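Local coordinates for protein YHR177W (Saccharomyces cerevisiae, PDB 4M8B) that contains a WOPR domain of the fungal Gti1/Pac2 transcription-factor family, seen here bound to DNA and probably acting as a DNA-binding regulator, at residues K79-L89 / K112-F123. Numbering follows the deposited sequence.
With EDO (1,2-ethanediol), chain D; nucleotides of chain A.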
# COMPACT_ATOMS: atom_id res chain seq x y z
N LYS C 79 -11.41 1.78 3.01
CA LYS C 79 -11.01 2.91 2.18
C LYS C 79 -9.78 2.55 1.36
O LYS C 79 -9.21 3.39 0.67
CB LYS C 79 -10.74 4.14 3.06
CG LYS C 79 -11.92 4.53 3.94
CD LYS C 79 -11.61 5.77 4.76
CE LYS C 79 -12.81 6.17 5.61
NZ LYS C 79 -12.54 7.41 6.40
N PHE C 80 -9.38 1.28 1.44
CA PHE C 80 -8.22 0.79 0.69
C PHE C 80 -8.64 0.12 -0.61
O PHE C 80 -9.75 -0.40 -0.72
CB PHE C 80 -7.44 -0.23 1.52
CG PHE C 80 -6.79 0.34 2.74
CD1 PHE C 80 -5.63 1.09 2.64
CD2 PHE C 80 -7.32 0.10 4.00
CE1 PHE C 80 -5.02 1.61 3.77
CE2 PHE C 80 -6.72 0.61 5.14
CZ PHE C 80 -5.57 1.37 5.02
N LEU C 81 -7.74 0.14 -1.59
CA LEU C 81 -7.89 -0.70 -2.76
C LEU C 81 -6.96 -1.90 -2.59
O LEU C 81 -5.84 -1.75 -2.10
CB LEU C 81 -7.55 0.07 -4.04
CG LEU C 81 -8.61 1.08 -4.48
CD1 LEU C 81 -8.20 1.80 -5.76
CD2 LEU C 81 -9.94 0.38 -4.66
N VAL C 82 -7.42 -3.08 -2.96
CA VAL C 82 -6.63 -4.29 -2.82
C VAL C 82 -6.45 -5.01 -4.16
O VAL C 82 -7.37 -5.06 -4.97
CB VAL C 82 -7.25 -5.26 -1.79
CG1 VAL C 82 -6.46 -6.56 -1.73
CG2 VAL C 82 -7.31 -4.61 -0.43
N TYR C 83 -5.26 -5.55 -4.38
CA TYR C 83 -4.96 -6.27 -5.61
C TYR C 83 -4.25 -7.58 -5.30
O TYR C 83 -3.55 -7.70 -4.30
CB TYR C 83 -4.08 -5.41 -6.52
CG TYR C 83 -4.59 -4.01 -6.78
CD1 TYR C 83 -4.42 -3.01 -5.84
CD2 TYR C 83 -5.23 -3.69 -7.97
CE1 TYR C 83 -4.87 -1.72 -6.08
CE2 TYR C 83 -5.68 -2.41 -8.21
CZ TYR C 83 -5.50 -1.43 -7.26
OH TYR C 83 -5.96 -0.15 -7.50
N ARG C 84 -4.43 -8.57 -6.17
CA ARG C 84 -3.82 -9.88 -5.97
C ARG C 84 -2.90 -10.25 -7.12
O ARG C 84 -3.26 -10.09 -8.29
CB ARG C 84 -4.90 -10.95 -5.79
CG ARG C 84 -5.87 -10.64 -4.66
CD ARG C 84 -6.20 -11.88 -3.87
NE ARG C 84 -7.15 -12.74 -4.57
CZ ARG C 84 -7.25 -14.05 -4.39
NH1 ARG C 84 -6.44 -14.67 -3.54
NH2 ARG C 84 -8.15 -14.74 -5.07
N GLU C 85 -1.70 -10.73 -6.80
CA GLU C 85 -0.76 -11.15 -7.83
C GLU C 85 -1.13 -12.53 -8.37
O GLU C 85 -1.51 -13.42 -7.60
CB GLU C 85 0.67 -11.18 -7.30
CG GLU C 85 1.71 -11.41 -8.39
CD GLU C 85 2.99 -12.04 -7.87
OE1 GLU C 85 3.04 -12.41 -6.68
OE2 GLU C 85 3.95 -12.17 -8.66
N TYR C 86 -1.02 -12.70 -9.68
CA TYR C 86 -1.32 -13.98 -10.31
C TYR C 86 -0.29 -14.35 -11.39
O TYR C 86 0.23 -13.48 -12.09
CB TYR C 86 -2.73 -13.97 -10.92
CG TYR C 86 -2.90 -13.03 -12.08
CD1 TYR C 86 -2.57 -13.41 -13.37
CD2 TYR C 86 -3.41 -11.75 -11.90
CE1 TYR C 86 -2.73 -12.56 -14.44
CE2 TYR C 86 -3.58 -10.89 -12.96
CZ TYR C 86 -3.24 -11.29 -14.23
OH TYR C 86 -3.40 -10.43 -15.30
N ASN C 87 -0.01 -15.65 -11.50
CA ASN C 87 0.87 -16.17 -12.55
C ASN C 87 0.20 -17.31 -13.31
O ASN C 87 -0.94 -17.68 -13.01
CB ASN C 87 2.20 -16.64 -11.96
CG ASN C 87 3.05 -15.51 -11.43
OD1 ASN C 87 2.90 -14.36 -11.86
ND2 ASN C 87 3.94 -15.82 -10.50
N ARG C 88 0.91 -17.86 -14.29
CA ARG C 88 0.41 -19.01 -15.03
C ARG C 88 1.15 -20.28 -14.63
O ARG C 88 2.27 -20.22 -14.12
CB ARG C 88 0.53 -18.76 -16.54
CG ARG C 88 1.81 -18.06 -16.95
CD ARG C 88 1.77 -17.69 -18.43
NE ARG C 88 1.59 -18.87 -19.27
CZ ARG C 88 1.43 -18.82 -20.59
NH1 ARG C 88 1.42 -17.65 -21.22
NH2 ARG C 88 1.27 -19.94 -21.28
N LEU C 89 0.52 -21.43 -14.85
CA LEU C 89 1.05 -22.71 -14.38
C LEU C 89 2.25 -23.21 -15.19
O LEU C 89 2.77 -22.50 -16.05
CB LEU C 89 -0.06 -23.77 -14.37
CG LEU C 89 -1.16 -23.64 -13.32
CD1 LEU C 89 -0.56 -23.65 -11.92
CD2 LEU C 89 -2.01 -22.40 -13.54
N LYS C 112 -4.72 -20.96 -18.12
CA LYS C 112 -4.99 -21.11 -16.69
C LYS C 112 -3.99 -20.35 -15.82
O LYS C 112 -2.78 -20.41 -16.04
CB LYS C 112 -5.00 -22.59 -16.30
CG LYS C 112 -6.39 -23.20 -16.15
CD LYS C 112 -6.33 -24.52 -15.41
CE LYS C 112 -7.72 -25.01 -15.03
NZ LYS C 112 -7.67 -26.20 -14.12
N TYR C 113 -4.50 -19.64 -14.82
CA TYR C 113 -3.67 -18.85 -13.92
C TYR C 113 -3.90 -19.20 -12.45
O TYR C 113 -4.80 -19.97 -12.12
CB TYR C 113 -3.92 -17.35 -14.14
CG TYR C 113 -3.59 -16.87 -15.54
CD1 TYR C 113 -2.27 -16.67 -15.93
CD2 TYR C 113 -4.59 -16.60 -16.46
CE1 TYR C 113 -1.97 -16.23 -17.20
CE2 TYR C 113 -4.30 -16.15 -17.73
CZ TYR C 113 -2.98 -15.97 -18.10
OH TYR C 113 -2.68 -15.53 -19.37
N PHE C 114 -3.08 -18.64 -11.57
CA PHE C 114 -3.23 -18.88 -10.13
C PHE C 114 -2.77 -17.68 -9.31
O PHE C 114 -1.92 -16.90 -9.74
CB PHE C 114 -2.45 -20.13 -9.71
CG PHE C 114 -0.96 -19.94 -9.69
CD1 PHE C 114 -0.24 -19.85 -10.87
CD2 PHE C 114 -0.27 -19.88 -8.48
CE1 PHE C 114 1.14 -19.68 -10.85
CE2 PHE C 114 1.10 -19.72 -8.46
CZ PHE C 114 1.81 -19.62 -9.64
N TYR C 115 -3.34 -17.54 -8.12
CA TYR C 115 -2.95 -16.47 -7.21
C TYR C 115 -1.77 -16.90 -6.35
O TYR C 115 -1.77 -17.98 -5.76
CB TYR C 115 -4.14 -16.03 -6.35
CG TYR C 115 -5.24 -15.37 -7.15
CD1 TYR C 115 -5.03 -14.14 -7.76
CD2 TYR C 115 -6.48 -15.97 -7.31
CE1 TYR C 115 -6.03 -13.53 -8.50
CE2 TYR C 115 -7.48 -15.37 -8.04
CZ TYR C 115 -7.25 -14.14 -8.64
OH TYR C 115 -8.24 -13.53 -9.37
N THR C 116 -0.75 -16.04 -6.29
CA THR C 116 0.50 -16.37 -5.61
C THR C 116 0.41 -16.23 -4.09
O THR C 116 1.10 -16.94 -3.36
CB THR C 116 1.66 -15.50 -6.13
OG1 THR C 116 1.42 -14.14 -5.77
CG2 THR C 116 1.76 -15.61 -7.65
N GLY C 117 -0.43 -15.32 -3.63
CA GLY C 117 -0.55 -15.06 -2.21
C GLY C 117 -0.06 -13.68 -1.85
O GLY C 117 -0.41 -13.13 -0.81
N LEU C 118 0.77 -13.11 -2.73
CA LEU C 118 1.24 -11.74 -2.55
C LEU C 118 0.08 -10.78 -2.75
O LEU C 118 -0.77 -10.99 -3.62
CB LEU C 118 2.37 -11.42 -3.54
CG LEU C 118 2.96 -10.02 -3.43
CD1 LEU C 118 3.74 -9.86 -2.13
CD2 LEU C 118 3.84 -9.69 -4.63
N LEU C 119 0.05 -9.72 -1.95
CA LEU C 119 -1.05 -8.76 -1.99
C LEU C 119 -0.53 -7.32 -1.93
O LEU C 119 0.53 -7.05 -1.38
CB LEU C 119 -2.02 -9.01 -0.84
CG LEU C 119 -2.81 -10.32 -0.87
CD1 LEU C 119 -3.33 -10.66 0.51
CD2 LEU C 119 -3.97 -10.20 -1.85
N LYS C 120 -1.30 -6.40 -2.51
CA LYS C 120 -0.99 -4.98 -2.44
C LYS C 120 -2.24 -4.19 -2.06
O LYS C 120 -3.32 -4.43 -2.60
CB LYS C 120 -0.43 -4.48 -3.77
CG LYS C 120 -0.56 -2.97 -3.98
CD LYS C 120 0.22 -2.50 -5.21
CE LYS C 120 -0.28 -3.16 -6.48
NZ LYS C 120 0.47 -2.68 -7.68
N LYS C 121 -2.09 -3.26 -1.13
CA LYS C 121 -3.18 -2.35 -0.78
C LYS C 121 -2.72 -0.91 -0.92
O LYS C 121 -1.57 -0.58 -0.61
CB LYS C 121 -3.72 -2.64 0.62
CG LYS C 121 -2.77 -2.31 1.75
CD LYS C 121 -3.17 -3.05 3.02
CE LYS C 121 -4.65 -2.87 3.32
NZ LYS C 121 -5.07 -3.67 4.51
N THR C 122 -3.60 -0.05 -1.41
CA THR C 122 -3.23 1.33 -1.72
C THR C 122 -4.18 2.31 -1.04
O THR C 122 -5.33 1.97 -0.75
CB THR C 122 -3.24 1.59 -3.24
OG1 THR C 122 -4.56 1.40 -3.76
CG2 THR C 122 -2.28 0.65 -3.95
N PHE C 123 -3.69 3.52 -0.82
CA PHE C 123 -4.48 4.57 -0.20
C PHE C 123 -3.97 5.92 -0.68
O PHE C 123 -2.76 6.13 -0.80
CB PHE C 123 -4.37 4.48 1.33
CG PHE C 123 -5.20 5.50 2.06
CD1 PHE C 123 -4.74 6.79 2.26
CD2 PHE C 123 -6.46 5.16 2.54
CE1 PHE C 123 -5.51 7.72 2.93
CE2 PHE C 123 -7.23 6.09 3.21
CZ PHE C 123 -6.76 7.37 3.41
C1 EDO D . -2.65 5.15 -4.24
O1 EDO D . -2.63 6.48 -3.70
C2 EDO D . -2.38 5.23 -5.74
O2 EDO D . -0.98 5.38 -5.97
P DT A 10 -1.91 2.59 -8.51
OP1 DT A 10 -1.03 3.64 -7.92
OP2 DT A 10 -1.99 1.26 -7.88
O5' DT A 10 -3.38 3.19 -8.63
C5' DT A 10 -3.55 4.44 -9.28
C4' DT A 10 -5.01 4.85 -9.39
O4' DT A 10 -5.67 4.12 -10.46
C3' DT A 10 -5.89 4.61 -8.15
O3' DT A 10 -6.58 5.83 -7.81
C2' DT A 10 -6.84 3.52 -8.63
C1' DT A 10 -7.01 3.92 -10.08
N1 DT A 10 -7.67 2.94 -11.01
C2 DT A 10 -8.55 3.40 -11.98
O2 DT A 10 -8.84 4.57 -12.15
N3 DT A 10 -9.09 2.42 -12.78
C4 DT A 10 -8.85 1.06 -12.71
O4 DT A 10 -9.39 0.27 -13.48
C5 DT A 10 -7.92 0.65 -11.67
C7 DT A 10 -7.58 -0.80 -11.48
C6 DT A 10 -7.39 1.59 -10.89
P DG A 11 -6.95 6.19 -6.28
OP1 DG A 11 -7.46 7.57 -6.26
OP2 DG A 11 -5.80 5.84 -5.42
O5' DG A 11 -8.16 5.20 -5.93
C5' DG A 11 -9.52 5.65 -5.92
C4' DG A 11 -10.11 5.76 -7.32
O4' DG A 11 -9.74 4.62 -8.12
C3' DG A 11 -11.64 5.75 -7.38
O3' DG A 11 -12.15 7.06 -7.19
C2' DG A 11 -11.94 5.19 -8.77
C1' DG A 11 -10.66 4.46 -9.18
N9 DG A 11 -10.80 3.03 -9.46
C8 DG A 11 -10.18 1.99 -8.80
N7 DG A 11 -10.48 0.81 -9.28
C5 DG A 11 -11.34 1.08 -10.33
C6 DG A 11 -11.99 0.20 -11.23
O6 DG A 11 -11.93 -1.04 -11.28
N1 DG A 11 -12.78 0.89 -12.14
C2 DG A 11 -12.92 2.26 -12.19
N2 DG A 11 -13.73 2.74 -13.14
N3 DG A 11 -12.32 3.09 -11.35
C4 DG A 11 -11.55 2.44 -10.45
O HOH W 1 -4.43 1.42 -6.44
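The guanidinium of R84 lies flat on one face of the Y115 ring, centres 3.7 Å apart and planes at 27°, a stack that is also a cation-pi contact; the carbonyl O of E85 meets the edge of the same ring. The chain of R84 folds back at chi2 (-139°) and chi3 (-77°), laying the guanidinium over Y115, its CG and CD passing alongside L119 CD2. Toward one end Y86 turns its edge to the face of Y113; toward the other, K121 carries CE over one face of F80, 4.1 Å from the ring centroid, and its NZ, hydrogen-bonded to I13 O, also sits over that face, 4.7 Å from the centroid. Strand 80-88 runs antiparallel to 113-116 and, past the corner at G117, to 118-123. Paired backbone bonds join L81 with T122, Y83 with K120 and N87 with F114, and a beta bulge between R84 and Y86 shifts the register by two. There T116 OG1 donates to E85 OE1 from above the carboxylate plane and accepts from L118 N, closing an ST turn. At the DNA end, one water links Y83 OH and T122 OG1 to O5' and OP2 of DT10 of chain A, donating to both nucleotide atoms, and L81 CD1 packs 3.6 Å from C2' of that nucleotide. The face bearing R84 and K121 thus sets cationic side chains on aromatic rings, while that of L81, Y83 and T122 meets the DNA sugar-phosphate backbone through apolar contact and shared water.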